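Local coordinates for protein denovo NTF2 (Synthetic construct, PDB 6W40) that has no known natural function, being a computationally designed NTF2-like fold that probably serves as a scaffold for varied pocket shapes, at residues E13-K17 / H28-D32. Numbering follows the deposited sequence.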
ATOM      1  N   GLU A  13       3.538  -4.375   5.172  1.00 50.84           N
ATOM      2  CA  GLU A  13       4.212  -4.793   3.948  1.00 46.90           C
ATOM      3  C   GLU A  13       3.679  -4.023   2.747  1.00 45.51           C
ATOM      4  O   GLU A  13       4.454  -3.542   1.913  1.00 44.42           O
ATOM      5  CB  GLU A  13       4.045  -6.300   3.732  1.00 49.29           C
ATOM      6  CG  GLU A  13       4.439  -7.178   4.909  1.00 56.62           C
ATOM      7  CD  GLU A  13       5.936  -7.299   5.104  1.00 56.25           C
ATOM      8  OE1 GLU A  13       6.699  -6.654   4.354  1.00 72.81           O
ATOM      9  OE2 GLU A  13       6.354  -8.052   6.009  1.00 59.53           O
ATOM     10  N   ILE A  14       2.354  -3.883   2.653  1.00 40.61           N
ATOM     11  CA  ILE A  14       1.748  -3.245   1.486  1.00 47.56           C
ATOM     12  C   ILE A  14       2.207  -1.799   1.364  1.00 48.16           C
ATOM     13  O   ILE A  14       2.531  -1.325   0.267  1.00 53.11           O
ATOM     14  CB  ILE A  14       0.212  -3.334   1.559  1.00 49.00           C
ATOM     15  CG1 ILE A  14      -0.234  -4.746   1.932  1.00 35.80           C
ATOM     16  CG2 ILE A  14      -0.409  -2.907   0.239  1.00 47.65           C
ATOM     17  CD1 ILE A  14       0.326  -5.826   1.051  1.00 48.03           C
ATOM     18  N   VAL A  15       2.241  -1.075   2.484  1.00 46.07           N
ATOM     19  CA  VAL A  15       2.568   0.345   2.427  1.00 56.46           C
ATOM     20  C   VAL A  15       4.032   0.553   2.058  1.00 55.47           C
ATOM     21  O   VAL A  15       4.369   1.524   1.369  1.00 58.34           O
ATOM     22  CB  VAL A  15       2.206   1.033   3.759  1.00 52.15           C
ATOM     23  CG1 VAL A  15       0.713   0.886   4.048  1.00 42.84           C
ATOM     24  CG2 VAL A  15       3.028   0.464   4.904  1.00 60.20           C
ATOM     25  N   ILE A  16       4.923  -0.347   2.482  1.00 43.44           N
ATOM     26  CA  ILE A  16       6.340  -0.167   2.178  1.00 46.31           C
ATOM     27  C   ILE A  16       6.613  -0.461   0.710  1.00 48.60           C
ATOM     28  O   ILE A  16       7.324   0.292   0.035  1.00 50.48           O
ATOM     29  CB  ILE A  16       7.214  -1.039   3.099  1.00 46.21           C
ATOM     30  CG1 ILE A  16       7.199  -0.492   4.527  1.00 54.67           C
ATOM     31  CG2 ILE A  16       8.639  -1.109   2.566  1.00 57.92           C
ATOM     32  CD1 ILE A  16       8.459  -0.801   5.328  1.00 51.29           C
ATOM     33  N   LYS A  17       6.042  -1.548   0.189  1.00 52.72           N
ATOM     34  CA  LYS A  17       6.324  -1.957  -1.182  1.00 50.37           C
ATOM     35  C   LYS A  17       5.611  -1.069  -2.194  1.00 49.40           C
ATOM     36  O   LYS A  17       6.242  -0.531  -3.110  1.00 50.96           O
ATOM     37  CB  LYS A  17       5.916  -3.417  -1.392  1.00 48.32           C
ATOM     38  CG  LYS A  17       6.379  -4.360  -0.305  1.00 47.70           C
ATOM     39  CD  LYS A  17       7.885  -4.367  -0.174  1.00 54.99           C
ATOM     40  CE  LYS A  17       8.528  -5.010  -1.379  1.00 59.71           C
ATOM     41  NZ  LYS A  17       7.922  -6.337  -1.663  1.00 72.98           N
ATOM     42  N   HIS A  28      15.064  -6.051   2.069  1.00 52.02           N
ATOM     43  CA  HIS A  28      15.949  -6.948   2.803  1.00 50.62           C
ATOM     44  C   HIS A  28      15.516  -7.092   4.255  1.00 50.68           C
ATOM     45  O   HIS A  28      15.621  -8.180   4.835  1.00 55.25           O
ATOM     46  CB  HIS A  28      17.389  -6.440   2.721  1.00 49.52           C
ATOM     47  CG  HIS A  28      18.390  -7.340   3.379  1.00 57.05           C
ATOM     48  ND1 HIS A  28      18.632  -7.323   4.736  1.00 61.72           N
ATOM     49  CD2 HIS A  28      19.225  -8.274   2.862  1.00 63.60           C
ATOM     50  CE1 HIS A  28      19.566  -8.210   5.028  1.00 68.77           C
ATOM     51  NE2 HIS A  28      19.943  -8.801   3.908  1.00 65.58           N
ATOM     52  N   GLU A  29      15.024  -6.010   4.860  1.00 49.50           N
ATOM     53  CA  GLU A  29      14.650  -6.045   6.268  1.00 56.43           C
ATOM     54  C   GLU A  29      13.320  -6.746   6.508  1.00 49.64           C
ATOM     55  O   GLU A  29      13.034  -7.123   7.650  1.00 54.10           O
ATOM     56  CB  GLU A  29      14.594  -4.622   6.835  1.00 64.89           C
ATOM     57  CG  GLU A  29      13.422  -3.791   6.340  1.00 65.62           C
ATOM     58  CD  GLU A  29      13.536  -2.327   6.726  1.00 80.47           C
ATOM     59  OE1 GLU A  29      14.670  -1.859   6.963  1.00 94.74           O
ATOM     60  OE2 GLU A  29      12.491  -1.644   6.797  1.00 76.88           O
ATOM     61  N   MET A  30      12.506  -6.932   5.471  1.00 53.16           N
ATOM     62  CA  MET A  30      11.217  -7.594   5.602  1.00 51.49           C
ATOM     63  C   MET A  30      11.202  -8.992   5.000  1.00 47.47           C
ATOM     64  O   MET A  30      10.188  -9.688   5.111  1.00 45.93           O
ATOM     65  CB  MET A  30      10.118  -6.751   4.950  1.00 53.42           C
ATOM     66  CG  MET A  30       9.989  -5.350   5.510  1.00 57.86           C
ATOM     67  SD  MET A  30       8.898  -4.355   4.484  1.00 69.37           S
ATOM     68  CE  MET A  30       9.650  -4.613   2.880  1.00 52.62           C
ATOM     69  N   ALA A  31      12.292  -9.422   4.374  1.00 42.25           N
ATOM     70  CA  ALA A  31      12.348 -10.729   3.736  1.00 45.97           C
ATOM     71  C   ALA A  31      12.723 -11.802   4.750  1.00 48.90           C
ATOM     72  O   ALA A  31      13.651 -11.620   5.547  1.00 49.80           O
ATOM     73  CB  ALA A  31      13.351 -10.718   2.582  1.00 39.38           C
ATOM     74  N   ASP A  32      11.991 -12.915   4.721  1.00 46.14           N
ATOM     75  CA  ASP A  32      12.360 -14.080   5.507  1.00 39.52           C
ATOM     76  C   ASP A  32      13.741 -14.569   5.072  1.00 41.91           C
ATOM     77  O   ASP A  32      14.093 -14.479   3.892  1.00 42.98           O
ATOM     78  CB  ASP A  32      11.315 -15.185   5.331  1.00 37.12           C
ATOM     79  CG  ASP A  32      11.602 -16.418   6.176  1.00 46.75           C
ATOM     80  OD1 ASP A  32      12.558 -17.157   5.865  1.00 41.85           O
ATOM     81  OD2 ASP A  32      10.864 -16.650   7.157  1.00 54.55           O
TER
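In this designed NTF2-like fold, the long N-terminal helix 2-18 is tied to the short helical turn 27-30 chiefly through one methionine: Met30 reaches from the turn to the helix and meets Glu13, Ile16 and Lys17, residues that a helix brings to one side by its i, i+3, i+4 spacing. The contact illustrates how a flexible thioether can fit a surface of mixed chemistry. Ile16 supplies the apolar part: its CG2 touches both Met30 CE (3.7 Å) and Met30 SD (3.8 Å), while its CD1 meets the sulfur alone. The bend at the last methionine torsion (chi3 -52°) turns CE along the helix, where it comes 3.5 Å from Lys17 CD; here the aliphatic run of the lysine, not its amine, does the touching. On the side of the sulfur away from Ile16 CD1, Glu13 runs alongside Met30, the two chains pointing opposite ways. Its CB is not aimed at the methionine, but the bend at chi2 (-75°) brings the carboxylate in, OE1 ending 3.2 Å from Met30 SD. Glu13 and Lys17 also touch Ile112 of strand 111-119, to which Met30 is joined by backbone hydrogen bonding, so helix, turn and sheet meet here. With an alanine in place of this methionine, a gap would probably open beside Ile16, and Lys17 CD would lose the methyl it meets. No hydrogen bond or salt bridge links the two segments, and OE1, broadside to the C-SD-C unit at close to van der Waals distance, probably gives little attraction; their association rests mainly on van der Waals packing around the thioether.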